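Local coordinates for protein xyloglucan-specific endo-beta-1,4-glucanase BoGH9A (Bacteroides ovatus, PDB 6DHT) that cleaves the beta-1,4-glucan backbone of xyloglucan by endohydrolysis, releasing xyloglucan oligosaccharides as part of xyloglucan degradation, at residues 426-429 with 434-437; 476-479 with 483-486. One frame throughout, in Å; residues are numbered along the deposited sequence.

Interaction 1: 426-429 with 434-437; sequences APYG and DFFW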
# COMPACT_ATOMS: atom_id res chain seq x y z
N ALA A 426 -20.33 1.69 -3.42
CA ALA A 426 -18.92 1.70 -3.86
C ALA A 426 -18.67 0.59 -4.84
O ALA A 426 -19.32 -0.44 -4.81
CB ALA A 426 -17.95 1.56 -2.68
N PRO A 427 -17.66 0.76 -5.71
CA PRO A 427 -17.35 -0.34 -6.62
C PRO A 427 -16.92 -1.61 -5.90
O PRO A 427 -17.22 -2.72 -6.33
CB PRO A 427 -16.19 0.20 -7.46
CG PRO A 427 -16.19 1.63 -7.30
CD PRO A 427 -16.93 2.00 -6.05
N TYR A 428 -16.19 -1.44 -4.80
CA TYR A 428 -15.71 -2.54 -4.00
C TYR A 428 -16.74 -2.95 -2.93
O TYR A 428 -17.32 -2.10 -2.27
CB TYR A 428 -14.40 -2.15 -3.31
CG TYR A 428 -13.92 -3.23 -2.37
CD1 TYR A 428 -13.19 -4.32 -2.83
CD2 TYR A 428 -14.25 -3.22 -1.02
CE1 TYR A 428 -12.77 -5.32 -1.99
CE2 TYR A 428 -13.84 -4.23 -0.17
CZ TYR A 428 -13.12 -5.29 -0.66
OH TYR A 428 -12.69 -6.30 0.18
N GLY A 429 -16.94 -4.26 -2.78
CA GLY A 429 -17.59 -4.80 -1.59
C GLY A 429 -18.91 -5.49 -1.82
O GLY A 429 -19.55 -5.85 -0.84
N ASP A 434 -14.59 -10.48 -3.52
CA ASP A 434 -13.89 -9.27 -3.09
C ASP A 434 -13.16 -9.47 -1.76
O ASP A 434 -12.42 -8.58 -1.32
CB ASP A 434 -14.86 -8.11 -2.87
CG ASP A 434 -15.47 -7.59 -4.15
OD1 ASP A 434 -14.95 -7.93 -5.23
OD2 ASP A 434 -16.44 -6.80 -4.06
N PHE A 435 -13.41 -10.60 -1.10
CA PHE A 435 -12.92 -10.84 0.26
C PHE A 435 -11.96 -12.01 0.35
O PHE A 435 -12.29 -13.13 -0.03
CB PHE A 435 -14.11 -10.99 1.19
CG PHE A 435 -15.09 -9.87 1.03
CD1 PHE A 435 -14.80 -8.62 1.54
CD2 PHE A 435 -16.25 -10.05 0.30
CE1 PHE A 435 -15.66 -7.57 1.36
CE2 PHE A 435 -17.12 -9.00 0.12
CZ PHE A 435 -16.82 -7.75 0.63
N PHE A 436 -10.78 -11.72 0.87
CA PHE A 436 -9.65 -12.63 0.84
C PHE A 436 -8.51 -11.97 1.60
O PHE A 436 -8.66 -10.83 2.03
CB PHE A 436 -9.22 -12.97 -0.60
CG PHE A 436 -8.81 -11.76 -1.44
CD1 PHE A 436 -7.50 -11.35 -1.49
CD2 PHE A 436 -9.75 -11.09 -2.21
CE1 PHE A 436 -7.13 -10.27 -2.25
CE2 PHE A 436 -9.38 -9.99 -2.98
CZ PHE A 436 -8.07 -9.60 -3.01
N TRP A 437 -7.40 -12.67 1.78
CA TRP A 437 -6.29 -12.18 2.59
C TRP A 437 -5.76 -10.89 2.03
O TRP A 437 -5.24 -10.87 0.92
CB TRP A 437 -5.16 -13.20 2.64
CG TRP A 437 -4.11 -12.97 3.68
CD1 TRP A 437 -4.29 -12.89 5.05
CD2 TRP A 437 -2.71 -12.87 3.45
NE1 TRP A 437 -3.08 -12.72 5.66
CE2 TRP A 437 -2.09 -12.72 4.71
CE3 TRP A 437 -1.91 -12.87 2.30
CZ2 TRP A 437 -0.71 -12.58 4.85
CZ3 TRP A 437 -0.54 -12.74 2.45
CH2 TRP A 437 0.05 -12.59 3.71
O HOH W 1 -18.30 -5.23 -5.73
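The ring of Tyr428 lies alongside the side chain of Asp434, the two running in opposite directions, with Tyr428 CE1 3.6 Å from Asp434 CB and the ring and carboxylate planes only 23° apart. The contact is buried in the loop between helices 395-416 and 439-458 of the (alpha/alpha)6 barrel that is the family 9 catalytic fold. With CG anti to the backbone N (chi1 175°), the tyrosine reaches along the loop until its OH donates to Asp434 O at 2.7 Å; the carbonyl oxygen sits at the ring edge, and the hydroxyl approaches it from above the carbonyl plane. In return, Asp434 OD2 accepts the backbone N-H of Gly429 N at 2.9 Å, a bent bond that arrives from above the carboxylate plane. OD2 also takes Asp431 N and a water that bridges to Pro427 O, while OD1 forms a salt bridge with Lys443 of helix 439-458, so both carboxylate oxygens are held. A phenylalanine in place of Tyr428 would probably keep the ring against Asp434 CB but leave Asp434 O without its hydroxyl donor. Phe435 crosses the tyrosine at a slant, planes at 69°, its CE1 4.0 Å from Tyr428 CZ. Beyond the loop, Tyr473 of helix 461-474 packs edge-to-face with Tyr428 and also touches Phe435. Gly429 has backbone angles that would jam a beta carbon against the preceding carbonyl; its own O lies in the plane of the Phe435 ring, at the edge, 3.6 Å from Phe435 CZ.

Interaction 2: 476-479 with 483-486; sequences GRNA and CYVT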
# COMPACT_ATOMS: atom_id res chain seq x y z
N GLY A 476 -15.10 3.10 7.16
CA GLY A 476 -16.24 2.78 8.02
C GLY A 476 -17.53 2.44 7.31
O GLY A 476 -18.48 1.91 7.94
N ARG A 477 -17.66 2.78 6.04
CA ARG A 477 -18.92 2.55 5.34
C ARG A 477 -18.95 1.13 4.80
O ARG A 477 -18.79 0.91 3.59
CB ARG A 477 -19.16 3.58 4.24
CG ARG A 477 -20.58 3.50 3.74
CD ARG A 477 -20.90 4.62 2.82
NE ARG A 477 -20.27 4.42 1.53
CZ ARG A 477 -19.91 5.39 0.71
NH1 ARG A 477 -20.06 6.65 1.09
NH2 ARG A 477 -19.33 5.12 -0.45
N ASN A 478 -19.17 0.16 5.69
CA ASN A 478 -19.01 -1.24 5.35
C ASN A 478 -19.84 -2.14 6.30
O ASN A 478 -20.54 -1.63 7.20
CB ASN A 478 -17.51 -1.60 5.39
CG ASN A 478 -16.91 -1.42 6.77
OD1 ASN A 478 -17.45 -1.96 7.75
ND2 ASN A 478 -15.84 -0.65 6.88
N ALA A 479 -19.74 -3.44 6.10
CA ALA A 479 -20.58 -4.40 6.81
C ALA A 479 -20.24 -4.62 8.28
O ALA A 479 -21.07 -5.19 9.01
CB ALA A 479 -20.53 -5.71 6.11
N CYS A 483 -13.49 1.30 10.90
CA CYS A 483 -12.48 2.00 10.13
C CYS A 483 -11.26 1.11 10.26
O CYS A 483 -10.75 0.94 11.36
CB CYS A 483 -12.21 3.35 10.74
SG CYS A 483 -10.75 4.17 10.09
N TYR A 484 -10.82 0.53 9.15
CA TYR A 484 -9.84 -0.55 9.17
C TYR A 484 -8.37 -0.10 9.24
O TYR A 484 -7.48 -0.84 8.88
CB TYR A 484 -10.03 -1.47 7.95
CG TYR A 484 -11.29 -2.33 7.94
CD1 TYR A 484 -11.37 -3.47 8.73
CD2 TYR A 484 -12.32 -2.06 7.08
CE1 TYR A 484 -12.46 -4.29 8.67
CE2 TYR A 484 -13.45 -2.88 7.00
CZ TYR A 484 -13.50 -3.99 7.81
OH TYR A 484 -14.61 -4.83 7.75
N VAL A 485 -8.14 1.09 9.76
CA VAL A 485 -6.80 1.64 9.89
C VAL A 485 -6.56 1.93 11.37
O VAL A 485 -7.33 2.66 12.00
CB VAL A 485 -6.65 2.96 9.11
CG1 VAL A 485 -5.22 3.46 9.24
CG2 VAL A 485 -6.96 2.75 7.63
N THR A 486 -5.49 1.39 11.92
CA THR A 486 -5.21 1.57 13.34
C THR A 486 -5.04 3.03 13.70
O THR A 486 -4.44 3.82 12.95
CB THR A 486 -3.96 0.78 13.81
OG1 THR A 486 -2.81 1.23 13.09
CG2 THR A 486 -4.10 -0.71 13.57
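In the loop that follows helix 461-474, near the predicted active site, the amide of Asn478 meets the ring of Tyr484, whose side chain lies about 8 Å from that of the predicted active-site residue Asp539. Asn478 ND2 makes the nearest approach, 3.3 Å from Tyr484 CE2, and Asn478 CG follows at 3.8 Å from the same carbon. The two side chains come from opposite directions and meet at a slant, amide and ring planes 38° apart. Asn478 CG is tucked between its own backbone N and carbonyl carbon (chi1 63°), and the amide is clasped by the backbone around it: OD1 accepts Thr480 N and Gly481 N, while ND2 donates to Tyr473 O and Phe482 O. These four bonds fix which end of the amide carries the nitrogen, and thus place the NH2 against the tyrosine. In this loop of the (alpha/alpha)6 barrel, Arg477 is the centre of an inverse gamma turn, marked by a weak bond from Asn478 N to Gly476 O. Gly476 packs by backbone alone, its N 4.1 Å from Cys483 CA; a beta carbon at its phi of 140° would press on the preceding carbonyl oxygen. Arg477 turns away to a salt bridge with Asp472 and a bond to Ile32 O of the N-terminal Ig-like domain, whose Arg19 bonds Asn478 O. At the far end of its ring, Tyr484 OH hydrogen-bonds to Thr480 OG1.

Following the chain from the N terminus, helix 395-416 leads into the connection where interaction 1 closes a short loop, joining 426-429 to 434-437 across four residues. Helices 439-458 and 461-474 come next, and interaction 2 then closes a second loop across three residues, joining 476-479 to 483-486 before helix 499-503. The two closures follow in series, neither nesting nor crossing. The centres of interactions 1 and 2 are about 13 Å apart. Helix 461-474 runs between them, its Tyr473 serving both. Arg477 NE adds a bond to Phe424 O, just before 426-429, and 476-479 also bonds the N-terminal Ig-like domain through Arg477 and Asn478, joining it to the barrel.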